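Local coordinates for protein nigritoxine (PDB 5M41) that is a bacterial toxin active against crustaceans and insects, with a previously undescribed fold, at residues 78-83 with 168-173; 572-577 with 585-590. All coordinates share one frame; numbering follows the deposited sequence.

Interaction 1 of 2, residues 78-83 with 168-173; sequences IYTYGA and TPRTIN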
loop_
_atom_site.group_PDB
_atom_site.type_symbol
_atom_site.label_atom_id
_atom_site.label_comp_id
_atom_site.label_asym_id
_atom_site.label_seq_id
_atom_site.Cartn_x
_atom_site.Cartn_y
_atom_site.Cartn_z
ATOM N N ILE A 78 25.840 -46.563 -1.109
ATOM C CA ILE A 78 24.383 -46.422 -1.078
ATOM C C ILE A 78 23.834 -47.294 -2.196
ATOM O O ILE A 78 24.428 -47.354 -3.267
ATOM C CB ILE A 78 23.947 -44.953 -1.361
ATOM C CG1 ILE A 78 24.370 -44.017 -0.226
ATOM C CG2 ILE A 78 22.450 -44.859 -1.582
ATOM C CD1 ILE A 78 23.779 -44.344 1.131
ATOM N N TYR A 79 22.705 -47.961 -1.979
ATOM C CA TYR A 79 22.030 -48.613 -3.095
ATOM C C TYR A 79 20.906 -47.709 -3.603
ATOM O O TYR A 79 20.141 -47.164 -2.807
ATOM C CB TYR A 79 21.424 -49.957 -2.700
ATOM C CG TYR A 79 22.369 -50.953 -2.044
ATOM C CD1 TYR A 79 23.714 -51.007 -2.389
ATOM C CD2 TYR A 79 21.895 -51.876 -1.112
ATOM C CE1 TYR A 79 24.580 -51.927 -1.794
ATOM C CE2 TYR A 79 22.745 -52.807 -0.514
ATOM C CZ TYR A 79 24.085 -52.826 -0.861
ATOM O OH TYR A 79 24.955 -53.733 -0.291
ATOM N N THR A 80 20.785 -47.599 -4.923
ATOM C CA THR A 80 19.719 -46.837 -5.530
ATOM C C THR A 80 18.657 -47.781 -6.078
ATOM O O THR A 80 18.926 -48.963 -6.303
ATOM C CB THR A 80 20.237 -45.929 -6.664
ATOM O OG1 THR A 80 20.923 -46.727 -7.631
ATOM C CG2 THR A 80 21.165 -44.867 -6.098
ATOM N N TYR A 81 17.464 -47.244 -6.275
ATOM C CA TYR A 81 16.287 -48.030 -6.603
ATOM C C TYR A 81 15.526 -47.289 -7.672
ATOM O O TYR A 81 15.564 -46.048 -7.726
ATOM C CB TYR A 81 15.342 -48.043 -5.405
ATOM C CG TYR A 81 15.765 -48.805 -4.171
ATOM C CD1 TYR A 81 16.254 -50.107 -4.258
ATOM C CD2 TYR A 81 15.578 -48.257 -2.912
ATOM C CE1 TYR A 81 16.601 -50.829 -3.116
ATOM C CE2 TYR A 81 15.924 -48.958 -1.759
ATOM C CZ TYR A 81 16.426 -50.241 -1.871
ATOM O OH TYR A 81 16.744 -50.940 -0.745
ATOM N N GLY A 82 14.758 -48.029 -8.457
ATOM C CA GLY A 82 13.687 -47.417 -9.258
ATOM C C GLY A 82 12.526 -46.996 -8.372
ATOM O O GLY A 82 11.415 -47.471 -8.548
ATOM N N ALA A 83 12.773 -46.086 -7.425
ATOM C CA ALA A 83 11.749 -45.676 -6.474
ATOM C C ALA A 83 12.021 -44.237 -6.065
ATOM O O ALA A 83 13.128 -43.922 -5.666
ATOM C CB ALA A 83 11.762 -46.596 -5.240
ATOM N N THR A 168 18.538 -56.974 -7.170
ATOM C CA THR A 168 19.894 -56.607 -6.839
ATOM C C THR A 168 20.144 -55.147 -7.297
ATOM O O THR A 168 20.245 -54.871 -8.497
ATOM C CB THR A 168 20.886 -57.644 -7.391
ATOM O OG1 THR A 168 22.216 -57.273 -7.019
ATOM C CG2 THR A 168 20.769 -57.775 -8.920
ATOM N N PRO A 169 20.162 -54.199 -6.337
ATOM C CA PRO A 169 20.258 -52.776 -6.708
ATOM C C PRO A 169 21.690 -52.363 -7.078
ATOM O O PRO A 169 22.637 -53.046 -6.701
ATOM C CB PRO A 169 19.775 -52.042 -5.443
ATOM C CG PRO A 169 20.003 -53.014 -4.322
ATOM C CD PRO A 169 19.895 -54.394 -4.899
ATOM N N ARG A 170 21.874 -51.262 -7.798
ATOM C CA ARG A 170 23.255 -50.845 -8.013
ATOM C C ARG A 170 23.760 -49.975 -6.871
ATOM O O ARG A 170 22.974 -49.372 -6.135
ATOM C CB ARG A 170 23.539 -50.287 -9.423
ATOM C CG ARG A 170 22.981 -48.928 -9.759
ATOM C CD ARG A 170 23.893 -47.729 -9.479
ATOM N NE ARG A 170 23.000 -46.556 -9.432
ATOM C CZ ARG A 170 23.091 -45.449 -10.165
ATOM N NH1 ARG A 170 24.108 -45.232 -11.002
ATOM N NH2 ARG A 170 22.157 -44.526 -10.014
ATOM N N THR A 171 25.072 -49.965 -6.719
ATOM C CA THR A 171 25.765 -49.250 -5.654
ATOM C C THR A 171 26.371 -47.961 -6.175
ATOM O O THR A 171 26.981 -47.943 -7.224
ATOM C CB THR A 171 26.875 -50.152 -5.077
ATOM O OG1 THR A 171 26.280 -51.388 -4.685
ATOM C CG2 THR A 171 27.568 -49.504 -3.865
ATOM N N ILE A 172 26.167 -46.875 -5.447
ATOM C CA ILE A 172 26.809 -45.600 -5.748
ATOM C C ILE A 172 27.489 -45.115 -4.481
ATOM O O ILE A 172 27.185 -45.599 -3.387
ATOM C CB ILE A 172 25.778 -44.519 -6.168
ATOM C CG1 ILE A 172 24.784 -44.246 -5.021
ATOM C CG2 ILE A 172 25.080 -44.927 -7.452
ATOM C CD1 ILE A 172 23.865 -43.043 -5.210
ATOM N N ASN A 173 28.428 -44.196 -4.628
ATOM C CA ASN A 173 28.883 -43.428 -3.484
ATOM C C ASN A 173 27.818 -42.377 -3.085
ATOM O O ASN A 173 27.098 -41.843 -3.944
ATOM C CB ASN A 173 30.214 -42.747 -3.789
ATOM C CG ASN A 173 30.845 -42.146 -2.549
ATOM O OD1 ASN A 173 31.092 -40.939 -2.480
ATOM N ND2 ASN A 173 31.079 -42.985 -1.543
HETATM O O HOH W 1 19.317 -50.248 -8.667
#
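Thr80 and Arg170 both turn their first side-chain branch into the crowded position between backbone N and carbonyl carbon, OG1 of Thr80 at chi1 56° and CG of Arg170 at chi1 72°, and a bend at chi2 then folds the arginine over the strand pair. The two side chains cross obliquely, and Arg170 NE donates to Thr80 OG1 at 2.8 Å in an almost perfectly straight bond, 178° at the hydrogen. The hydroxyl oxygen sits at the edge of the guanidinium, in its plane, while Ile172 CG2 lies above one face of the same group. Ile172 also holds CG1 in the crowded position, which, with an extended chi2, carries CD1 across to Thr80 CG2 at a tight 3.4 Å.

Tyr79 and Thr171 occupy the other face of the sheet, side by side and pointing the same way, with Tyr79 CE1 3.4 Å from Thr171 OG1. Pro169 CG adds an apolar touch on Tyr79 CB at 3.7 Å, and the tyrosine hydroxyl finds its partner further off, in Ser95 O.

The frame beneath is antiparallel. Ile78 N reaches Ile172 O at 2.8 Å, and Ile172 N returns to Ile78 O at 2.8 Å. At the far end Thr80 N still donates to Arg170 O, but a water bridges the return path, donating to Thr80 O at 2.7 Å and accepting from Arg170 N at 2.9 Å. Strand 170-173 is outermost in this chain's five-stranded antiparallel sheet, next to 77-80. From helix 177-191, Leu177 packs on Ile78 and Ile172, and Ile180 on Thr80 and Arg170. Since the arginine meets a neutral hydroxyl here, this straight, in-plane bond orients the guanidinium at NE but brings no countercharge, and the positive charge probably polarises Thr80 OG1 in its role as acceptor.

Interaction 2 of 2, residues 572-577 with 585-590; sequences GIIAVN and HSHTFE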
loop_
_atom_site.group_PDB
_atom_site.type_symbol
_atom_site.label_atom_id
_atom_site.label_comp_id
_atom_site.label_asym_id
_atom_site.label_seq_id
_atom_site.Cartn_x
_atom_site.Cartn_y
_atom_site.Cartn_z
ATOM N N GLY A 572 -16.930 43.200 0.452
ATOM C CA GLY A 572 -17.210 41.768 0.354
ATOM C C GLY A 572 -15.868 41.051 0.161
ATOM O O GLY A 572 -15.004 41.543 -0.583
ATOM N N ILE A 573 -15.683 39.931 0.868
ATOM C CA ILE A 573 -14.462 39.114 0.797
ATOM C C ILE A 573 -14.918 37.692 0.461
ATOM O O ILE A 573 -15.515 37.007 1.307
ATOM C CB ILE A 573 -13.657 39.125 2.121
ATOM C CG1 ILE A 573 -13.205 40.551 2.482
ATOM C CG2 ILE A 573 -12.438 38.208 2.011
ATOM C CD1 ILE A 573 -12.599 40.699 3.872
ATOM N N ILE A 574 -14.670 37.269 -0.784
ATOM C CA ILE A 574 -15.308 36.059 -1.324
ATOM C C ILE A 574 -14.256 34.942 -1.413
ATOM O O ILE A 574 -13.239 35.073 -2.134
ATOM C CB ILE A 574 -15.949 36.307 -2.718
ATOM C CG1 ILE A 574 -16.676 37.675 -2.793
ATOM C CG2 ILE A 574 -16.865 35.152 -3.118
ATOM C CD1 ILE A 574 -17.935 37.783 -1.945
ATOM N N ALA A 575 -14.489 33.866 -0.666
ATOM C CA ALA A 575 -13.469 32.829 -0.438
ATOM C C ALA A 575 -13.997 31.435 -0.712
ATOM O O ALA A 575 -15.098 31.071 -0.266
ATOM C CB ALA A 575 -12.950 32.909 0.996
ATOM N N VAL A 576 -13.193 30.642 -1.415
ATOM C CA VAL A 576 -13.588 29.290 -1.760
ATOM C C VAL A 576 -13.424 28.360 -0.526
ATOM O O VAL A 576 -12.641 28.673 0.380
ATOM C CB VAL A 576 -12.820 28.793 -3.020
ATOM C CG1 VAL A 576 -11.396 28.369 -2.680
ATOM C CG2 VAL A 576 -13.566 27.635 -3.673
ATOM N N ASN A 577 -14.198 27.269 -0.456
ATOM C CA ASN A 577 -14.103 26.338 0.665
ATOM C C ASN A 577 -12.835 25.487 0.677
ATOM O O ASN A 577 -12.372 25.089 1.765
ATOM C CB ASN A 577 -15.281 25.380 0.690
ATOM C CG ASN A 577 -16.569 26.044 1.116
ATOM O OD1 ASN A 577 -16.565 27.102 1.742
ATOM N ND2 ASN A 577 -17.687 25.407 0.785
ATOM N N HIS A 585 -10.995 36.560 -3.412
ATOM C CA HIS A 585 -11.193 37.827 -4.097
ATOM C C HIS A 585 -12.088 38.744 -3.310
ATOM O O HIS A 585 -12.819 38.302 -2.435
ATOM C CB HIS A 585 -11.668 37.666 -5.538
ATOM C CG HIS A 585 -12.991 36.947 -5.689
ATOM N ND1 HIS A 585 -14.166 37.601 -5.812
ATOM C CD2 HIS A 585 -13.286 35.583 -5.802
ATOM C CE1 HIS A 585 -15.161 36.706 -5.977
ATOM N NE2 HIS A 585 -14.618 35.469 -5.963
ATOM N N SER A 586 -12.018 40.037 -3.598
ATOM C CA SER A 586 -12.789 41.003 -2.829
ATOM C C SER A 586 -13.022 42.275 -3.619
ATOM O O SER A 586 -12.381 42.515 -4.653
ATOM C CB SER A 586 -12.078 41.314 -1.505
ATOM O OG SER A 586 -10.887 42.032 -1.743
ATOM N N HIS A 587 -13.942 43.092 -3.113
ATOM C CA HIS A 587 -14.415 44.272 -3.807
ATOM C C HIS A 587 -15.237 45.076 -2.849
ATOM O O HIS A 587 -15.649 44.578 -1.802
ATOM C CB HIS A 587 -15.272 43.865 -5.001
ATOM C CG HIS A 587 -16.482 43.057 -4.620
ATOM N ND1 HIS A 587 -16.568 41.736 -4.852
ATOM C CD2 HIS A 587 -17.667 43.425 -3.968
ATOM C CE1 HIS A 587 -17.737 41.272 -4.384
ATOM N NE2 HIS A 587 -18.414 42.313 -3.841
ATOM N N THR A 588 -15.510 46.317 -3.216
ATOM C CA THR A 588 -16.462 47.127 -2.474
ATOM C C THR A 588 -17.746 47.183 -3.292
ATOM O O THR A 588 -17.711 47.489 -4.490
ATOM C CB THR A 588 -15.950 48.560 -2.221
ATOM O OG1 THR A 588 -16.057 49.316 -3.423
ATOM C CG2 THR A 588 -14.513 48.574 -1.770
ATOM N N PHE A 589 -18.863 46.840 -2.654
ATOM C CA PHE A 589 -20.190 46.995 -3.246
ATOM C C PHE A 589 -20.458 48.468 -3.521
ATOM O O PHE A 589 -20.170 49.317 -2.679
ATOM C CB PHE A 589 -21.267 46.474 -2.293
ATOM C CG PHE A 589 -21.162 45.008 -1.994
ATOM C CD1 PHE A 589 -21.736 44.066 -2.847
ATOM C CD2 PHE A 589 -20.498 44.564 -0.852
ATOM C CE1 PHE A 589 -21.651 42.702 -2.566
ATOM C CE2 PHE A 589 -20.404 43.207 -0.569
ATOM C CZ PHE A 589 -20.981 42.277 -1.428
ATOM N N GLU A 590 -20.959 48.786 -4.708
ATOM C CA GLU A 590 -21.364 50.167 -4.974
ATOM C C GLU A 590 -22.876 50.216 -4.970
ATOM O O GLU A 590 -23.508 49.169 -4.789
ATOM C CB GLU A 590 -20.768 50.688 -6.276
ATOM C CG GLU A 590 -19.237 50.739 -6.261
ATOM C CD GLU A 590 -18.651 51.825 -5.354
ATOM O OE1 GLU A 590 -19.396 52.512 -4.635
ATOM O OE2 GLU A 590 -17.414 51.997 -5.357
#
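Strands 571-576 and 583-589 form a beta hairpin, and its two faces are packed very differently. The dense face carries Ile574, His585 and His587. The imidazole of His585, set by a CG lodged between backbone N and carbonyl carbon (chi1 60°), slides beneath Ile574 so that the isoleucine CB stands over one face of the ring, 3.4 Å from His585 CE1, in a CH-pi contact. At the Gly572 end, Phe589 CE2 comes within 3.6 Å of Gly572 CA, while His587 NE2 lies above one face of the same phenyl ring.

On the opposite face the side-chain contact is slight. The side chains of Ile573, partly exposed, and Ser586 come no closer than 4.2 Å, CG1 to CB, although Ser586 is itself buried, sets its CB 3.1 Å from Gly572 O and rests on His598 of the next strand.

Backbone bonding is uneven as well. Ile574 N donates to His585 O at 2.7 Å, nearly along the carbonyl axis, and His585 N answers to Ile574 O at 3.0 Å. Around Gly572 the pairing slackens: His587 N reaches Gly572 O at 3.2 Å, and the bond from Gly572 N to His587 O is weak, bent to 126° at the hydrogen. Helix 688-704 lies against the dense face, where His585 NE2 is hydrogen-bonded to Asn704 ND2.

Overall arrangement
The two interactions lie on opposite sides of the centre of this elongated chain, their centres about 95 Å apart and their nearest atoms about 74 Å apart; they do not touch and lie in different sheets. Interaction 1 closes before interaction 2 opens. In the first, 84 residues separate the segments and strand 170-173 returns to complete an antiparallel sheet; helix 177-191, which follows, carries Val189, a magnesium ligand with Glu192 and Asp195. In the second, neighbouring strands pair locally as a hairpin inside a six-stranded antiparallel sheet. Each belongs to a different sheet, consistent with a toxin built from distinct structural modules.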